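Local coordinates for protein bifunctional autolysin (PDB 6FXO) that probably cleaves the glycan strands of staphylococcal peptidoglycan through an N-acetylglucosaminidase domain of glycoside hydrolase family 73, at residues Pro28-Val33 and Phe42-His47; Asn193-Met198 and Ile219-Ile224. One frame throughout, in Å; residues are numbered along the deposited sequence.

In the fold
From the N terminus the chain runs through strand 4-9 and helix 14-22 into a long loop. Contact 1 closes the later part of that loop: after an eight-residue link the first turns of helix 42-49 come back against 28-33. Contact 2 follows much further on, closing a 20-residue excursion that joins helix 195-200 to helix 216-231, with its centre about 6 Å from the centre of the chain. The two closures are in series, neither nesting nor crossing, with centres about 17 Å apart and nearest atoms about 5 Å apart. Helix 195-200 bridges them: its R199 meets P28 and its W200 meets V45, while Q29 pairs through its backbone with T212 inside the second loop.

Contact 1: Pro28-Val33 and Phe42-His47; sequences PQVQRV and FNDVKH
R32 reaches from the loop to D44 on the first turn of helix 42-49 and makes a salt bridge with it, while V30 packs its methyls beside the same carboxylate. Followed outward from CB, the R32 chain bends at chi2 (-130°) and chi3 (72°), which turns it back over V30. CG passes 4.1 Å and CD 3.8 Å from V30 CG1, and NE lies 3.5 Å from V30 CG2. CZ then comes to 3.3 Å from D44 OD2, NH1 stays 3.9 Å from D44 OD2, and NH2 at the tip closes to a short 2.5 Å from D44 OD2. The same NH2 is 3.3 Å from D44 OD1, a much looser approach. The two side chains arrive from opposite directions, but their guanidinium and carboxylate planes stand 62° apart, so this is an oblique single-point pairing rather than a flat two-pronged one. V30 crosses D44 at about a right angle and sets CG2, anti to its backbone N, 3.5 Å from D44 OD2. R32 is exposed and touches a crystal neighbour, so its exact pose may owe something to the lattice. The chemistry implies an exposed electrostatic tie, shielded on one side by a buried valine, that probably contributes modestly to holding the loop against the helix.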
loop_
_atom_site.group_PDB
_atom_site.type_symbol
_atom_site.label_atom_id
_atom_site.label_comp_id
_atom_site.label_asym_id
_atom_site.label_seq_id
_atom_site.Cartn_x
_atom_site.Cartn_y
_atom_site.Cartn_z
ATOM N N PRO A 28 -19.068 -6.576 -5.310
ATOM C CA PRO A 28 -18.541 -5.935 -4.074
ATOM C C PRO A 28 -19.066 -6.426 -2.708
ATOM O O PRO A 28 -20.269 -6.675 -2.598
ATOM C CB PRO A 28 -18.917 -4.461 -4.251
ATOM C CG PRO A 28 -19.279 -4.308 -5.731
ATOM C CD PRO A 28 -19.844 -5.624 -6.123
ATOM N N GLN A 29 -18.197 -6.480 -1.650
ATOM C CA GLN A 29 -18.562 -6.900 -0.314
ATOM C C GLN A 29 -18.575 -5.788 0.742
ATOM O O GLN A 29 -17.930 -4.747 0.577
ATOM C CB GLN A 29 -17.673 -8.099 0.126
ATOM C CG GLN A 29 -17.521 -9.280 -0.870
ATOM C CD GLN A 29 -18.826 -9.944 -1.285
ATOM O OE1 GLN A 29 -19.231 -10.998 -0.802
ATOM N NE2 GLN A 29 -19.513 -9.221 -2.155
ATOM N N VAL A 30 -19.349 -6.004 1.815
ATOM C CA VAL A 30 -19.456 -5.043 2.893
ATOM C C VAL A 30 -19.478 -5.793 4.213
ATOM O O VAL A 30 -20.401 -6.545 4.508
ATOM C CB VAL A 30 -20.657 -4.070 2.727
ATOM C CG1 VAL A 30 -21.982 -4.820 2.675
ATOM C CG2 VAL A 30 -20.660 -3.030 3.842
ATOM N N GLN A 31 -18.407 -5.597 4.985
ATOM C CA GLN A 31 -18.170 -6.183 6.295
ATOM C C GLN A 31 -18.956 -5.361 7.279
ATOM O O GLN A 31 -18.348 -4.532 7.959
ATOM C CB GLN A 31 -16.690 -6.037 6.690
ATOM C CG GLN A 31 -15.736 -7.139 6.302
ATOM C CD GLN A 31 -14.450 -7.059 7.100
ATOM O OE1 GLN A 31 -14.256 -7.798 8.071
ATOM N NE2 GLN A 31 -13.540 -6.141 6.744
ATOM N N ARG A 32 -20.288 -5.545 7.352
ATOM C CA ARG A 32 -21.060 -4.784 8.311
ATOM C C ARG A 32 -20.604 -5.090 9.724
ATOM O O ARG A 32 -20.774 -4.292 10.634
ATOM C CB ARG A 32 -22.605 -5.013 8.054
ATOM C CG ARG A 32 -22.990 -5.477 6.603
ATOM C CD ARG A 32 -24.131 -4.714 5.849
ATOM N NE ARG A 32 -23.699 -3.372 5.437
ATOM C CZ ARG A 32 -24.365 -2.474 4.781
ATOM N NH1 ARG A 32 -25.616 -2.726 4.381
ATOM N NH2 ARG A 32 -23.796 -1.286 4.524
ATOM N N VAL A 33 -20.043 -6.286 9.900
ATOM C CA VAL A 33 -19.518 -6.773 11.157
ATOM C C VAL A 33 -18.219 -7.437 10.679
ATOM O O VAL A 33 -18.180 -7.928 9.551
ATOM C CB VAL A 33 -20.511 -7.756 11.828
ATOM C CG1 VAL A 33 -20.806 -8.940 10.916
ATOM C CG2 VAL A 33 -19.983 -8.221 13.179
ATOM N N PHE A 42 -26.311 0.383 -3.925
ATOM C CA PHE A 42 -25.818 1.527 -4.657
ATOM C C PHE A 42 -25.307 2.596 -3.728
ATOM O O PHE A 42 -24.273 3.200 -4.006
ATOM C CB PHE A 42 -26.947 2.059 -5.537
ATOM C CG PHE A 42 -26.596 3.192 -6.459
ATOM C CD1 PHE A 42 -26.918 4.492 -6.137
ATOM C CD2 PHE A 42 -25.975 2.950 -7.672
ATOM C CE1 PHE A 42 -26.630 5.534 -7.005
ATOM C CE2 PHE A 42 -25.688 3.992 -8.540
ATOM C CZ PHE A 42 -26.019 5.276 -8.202
ATOM N N ASN A 43 -26.003 2.825 -2.607
ATOM C CA ASN A 43 -25.509 3.856 -1.709
ATOM C C ASN A 43 -24.172 3.529 -1.025
ATOM O O ASN A 43 -23.371 4.419 -0.758
ATOM C CB ASN A 43 -26.593 4.232 -0.689
ATOM C CG ASN A 43 -27.491 5.361 -1.157
ATOM O OD1 ASN A 43 -28.363 5.143 -2.005
ATOM N ND2 ASN A 43 -27.380 6.590 -0.637
ATOM N N ASP A 44 -23.942 2.238 -0.772
ATOM C CA ASP A 44 -22.745 1.711 -0.131
ATOM C C ASP A 44 -21.476 1.938 -0.952
ATOM O O ASP A 44 -20.401 2.178 -0.402
ATOM C CB ASP A 44 -22.972 0.213 0.104
ATOM C CG ASP A 44 -23.560 -0.141 1.452
ATOM O OD1 ASP A 44 -24.651 0.379 1.782
ATOM O OD2 ASP A 44 -22.990 -1.008 2.135
ATOM N N VAL A 45 -21.624 1.868 -2.274
ATOM C CA VAL A 45 -20.539 2.054 -3.223
ATOM C C VAL A 45 -20.346 3.520 -3.567
ATOM O O VAL A 45 -19.218 3.967 -3.698
ATOM C CB VAL A 45 -20.841 1.206 -4.485
ATOM C CG1 VAL A 45 -19.715 1.322 -5.507
ATOM C CG2 VAL A 45 -21.073 -0.250 -4.103
ATOM N N LYS A 46 -21.457 4.256 -3.717
ATOM C CA LYS A 46 -21.494 5.673 -4.043
ATOM C C LYS A 46 -20.846 6.508 -2.918
ATOM O O LYS A 46 -20.266 7.556 -3.186
ATOM C CB LYS A 46 -22.974 6.050 -4.345
ATOM C CG LYS A 46 -23.525 7.438 -3.987
ATOM C CD LYS A 46 -25.087 7.407 -4.107
ATOM C CE LYS A 46 -25.832 8.714 -3.869
ATOM N NZ LYS A 46 -27.334 8.551 -3.869
ATOM N N HIS A 47 -20.922 6.012 -1.673
ATOM C CA HIS A 47 -20.360 6.687 -0.480
ATOM C C HIS A 47 -18.881 6.381 -0.240
ATOM O O HIS A 47 -18.117 7.220 0.193
ATOM C CB HIS A 47 -21.200 6.329 0.770
ATOM C CG HIS A 47 -20.717 6.884 2.073
ATOM N ND1 HIS A 47 -20.134 6.080 3.028
ATOM C CD2 HIS A 47 -20.896 8.097 2.646
ATOM C CE1 HIS A 47 -19.982 6.783 4.148
ATOM N NE2 HIS A 47 -20.440 8.009 3.943
#

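Contact 2: Asn193-Met198 and Ile219-Ile224; sequences NTLYKM and INAKII
This is a buried, largely apolar contact between two helices of the glucosaminidase domain, in which L195 from the first turn of helix 195-200 presses onto N220, A221 and I224 of helix 216-231. The leucine does nearly all the work from its side. With CG anti to the carbonyl carbon (chi1 -47°) and CD1 extended away from CA (chi2 158°), L195 CD1 reaches the other helix, 3.5 Å from A221 N and 3.6 Å from N220 C. At its end L195 CD1 meets I224 CD1 tip to tip at 3.4 Å. L195 CD1 is also 4.1 Å from A221 CB, and N220 contributes its CB, crossing the leucine at about a right angle. The amide of N220 turns away, with ND2 bonded to W216 O one turn back. L195 also touches A217. Just before it, T194 caps its own helix: K197 N donates to T194 OG1 at 3.2 Å and 165°. K197 NZ binds N193 OD1 and forms a salt bridge with D239 on strand 237-242. With no hydrogen bond across it, the helix pairing rests on shape and burial of methyl groups, while the polar groups named here bond within their own segment, to W216 or to strand 237-242.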
loop_
_atom_site.group_PDB
_atom_site.type_symbol
_atom_site.label_atom_id
_atom_site.label_comp_id
_atom_site.label_asym_id
_atom_site.label_seq_id
_atom_site.Cartn_x
_atom_site.Cartn_y
_atom_site.Cartn_z
ATOM N N ASN A 193 -1.482 4.081 -9.013
ATOM C CA ASN A 193 -0.630 4.662 -7.976
ATOM C C ASN A 193 -1.172 5.220 -6.676
ATOM O O ASN A 193 -0.425 5.884 -5.975
ATOM C CB ASN A 193 0.390 5.642 -8.542
ATOM C CG ASN A 193 -0.059 6.559 -9.631
ATOM O OD1 ASN A 193 -1.065 7.257 -9.508
ATOM N ND2 ASN A 193 0.730 6.750 -10.688
ATOM N N THR A 194 -2.443 5.039 -6.383
ATOM C CA THR A 194 -2.977 5.551 -5.137
ATOM C C THR A 194 -3.900 4.476 -4.729
ATOM O O THR A 194 -4.408 3.779 -5.606
ATOM C CB THR A 194 -3.831 6.785 -5.329
ATOM O OG1 THR A 194 -4.761 6.500 -6.385
ATOM C CG2 THR A 194 -3.027 8.004 -5.594
ATOM N N LEU A 195 -4.173 4.368 -3.445
ATOM C CA LEU A 195 -5.094 3.299 -3.039
ATOM C C LEU A 195 -6.521 3.416 -3.729
ATOM O O LEU A 195 -7.187 2.441 -3.843
ATOM C CB LEU A 195 -5.279 3.191 -1.487
ATOM C CG LEU A 195 -3.986 3.218 -0.591
ATOM C CD1 LEU A 195 -4.283 3.628 0.787
ATOM C CD2 LEU A 195 -3.234 1.906 -0.616
ATOM N N TYR A 196 -6.929 4.583 -4.151
ATOM C CA TYR A 196 -8.196 4.710 -4.756
ATOM C C TYR A 196 -8.124 4.070 -6.194
ATOM O O TYR A 196 -9.017 3.318 -6.570
ATOM C CB TYR A 196 -8.579 6.190 -4.876
ATOM C CG TYR A 196 -10.012 6.445 -5.270
ATOM C CD1 TYR A 196 -10.402 6.479 -6.613
ATOM C CD2 TYR A 196 -10.989 6.660 -4.308
ATOM C CE1 TYR A 196 -11.736 6.714 -6.977
ATOM C CE2 TYR A 196 -12.309 6.897 -4.657
ATOM C CZ TYR A 196 -12.676 6.924 -5.989
ATOM O OH TYR A 196 -13.975 7.172 -6.300
ATOM N N LYS A 197 -7.060 4.355 -6.965
ATOM C CA LYS A 197 -6.937 3.803 -8.283
ATOM C C LYS A 197 -6.835 2.290 -8.156
ATOM O O LYS A 197 -7.351 1.575 -9.031
ATOM C CB LYS A 197 -5.729 4.384 -9.041
ATOM C CG LYS A 197 -5.914 5.862 -9.531
ATOM C CD LYS A 197 -4.521 6.490 -9.878
ATOM C CE LYS A 197 -4.441 7.823 -10.656
ATOM N NZ LYS A 197 -3.040 8.436 -10.733
ATOM N N MET A 198 -6.205 1.807 -7.066
ATOM C CA MET A 198 -6.095 0.341 -6.926
ATOM C C MET A 198 -7.430 -0.340 -6.678
ATOM O O MET A 198 -7.583 -1.489 -7.077
ATOM C CB MET A 198 -5.081 -0.119 -5.867
ATOM C CG MET A 198 -3.758 0.510 -5.991
ATOM S SD MET A 198 -2.698 0.048 -4.627
ATOM C CE MET A 198 -1.216 0.834 -5.100
ATOM N N ILE A 219 -9.637 1.618 4.457
ATOM C CA ILE A 219 -8.953 0.967 5.551
ATOM C C ILE A 219 -7.474 1.168 5.407
ATOM O O ILE A 219 -6.834 1.580 6.371
ATOM C CB ILE A 219 -9.341 -0.525 5.594
ATOM C CG1 ILE A 219 -10.726 -0.692 6.198
ATOM C CG2 ILE A 219 -8.303 -1.389 6.320
ATOM C CD1 ILE A 219 -11.118 -2.114 5.951
ATOM N N ASN A 220 -6.942 0.910 4.146
ATOM C CA ASN A 220 -5.556 1.070 3.920
ATOM C C ASN A 220 -5.142 2.555 4.081
ATOM O O ASN A 220 -3.998 2.815 4.479
ATOM C CB ASN A 220 -5.184 0.403 2.617
ATOM C CG ASN A 220 -5.374 -1.118 2.769
ATOM O OD1 ASN A 220 -4.514 -1.721 3.404
ATOM N ND2 ASN A 220 -6.458 -1.824 2.247
ATOM N N ALA A 221 -6.037 3.513 3.813
ATOM C CA ALA A 221 -5.617 4.832 3.983
ATOM C C ALA A 221 -5.406 5.067 5.490
ATOM O O ALA A 221 -4.446 5.789 5.846
ATOM C CB ALA A 221 -6.546 5.866 3.409
ATOM N N LYS A 222 -6.246 4.389 6.360
ATOM C CA LYS A 222 -6.139 4.537 7.824
ATOM C C LYS A 222 -4.792 4.058 8.332
ATOM O O LYS A 222 -4.107 4.752 9.109
ATOM C CB LYS A 222 -7.292 3.776 8.601
ATOM C CG LYS A 222 -8.660 4.540 8.717
ATOM C CD LYS A 222 -9.940 3.630 9.000
ATOM C CE LYS A 222 -11.295 4.374 9.071
ATOM N NZ LYS A 222 -12.531 3.506 9.336
ATOM N N ILE A 223 -4.382 2.881 7.888
ATOM C CA ILE A 223 -3.119 2.353 8.326
ATOM C C ILE A 223 -1.930 3.172 7.846
ATOM O O ILE A 223 -0.905 3.187 8.533
ATOM C CB ILE A 223 -3.026 0.943 7.724
ATOM C CG1 ILE A 223 -4.156 0.008 8.167
ATOM C CG2 ILE A 223 -1.699 0.320 7.986
ATOM C CD1 ILE A 223 -4.025 -1.240 7.211
ATOM N N ILE A 224 -2.026 3.806 6.704
ATOM C CA ILE A 224 -0.914 4.595 6.160
ATOM C C ILE A 224 -0.759 5.863 6.873
ATOM O O ILE A 224 0.347 6.276 7.168
ATOM C CB ILE A 224 -1.041 4.865 4.623
ATOM C CG1 ILE A 224 -0.743 3.637 3.778
ATOM C CG2 ILE A 224 -0.171 6.068 4.186
ATOM C CD1 ILE A 224 -1.323 3.862 2.417
#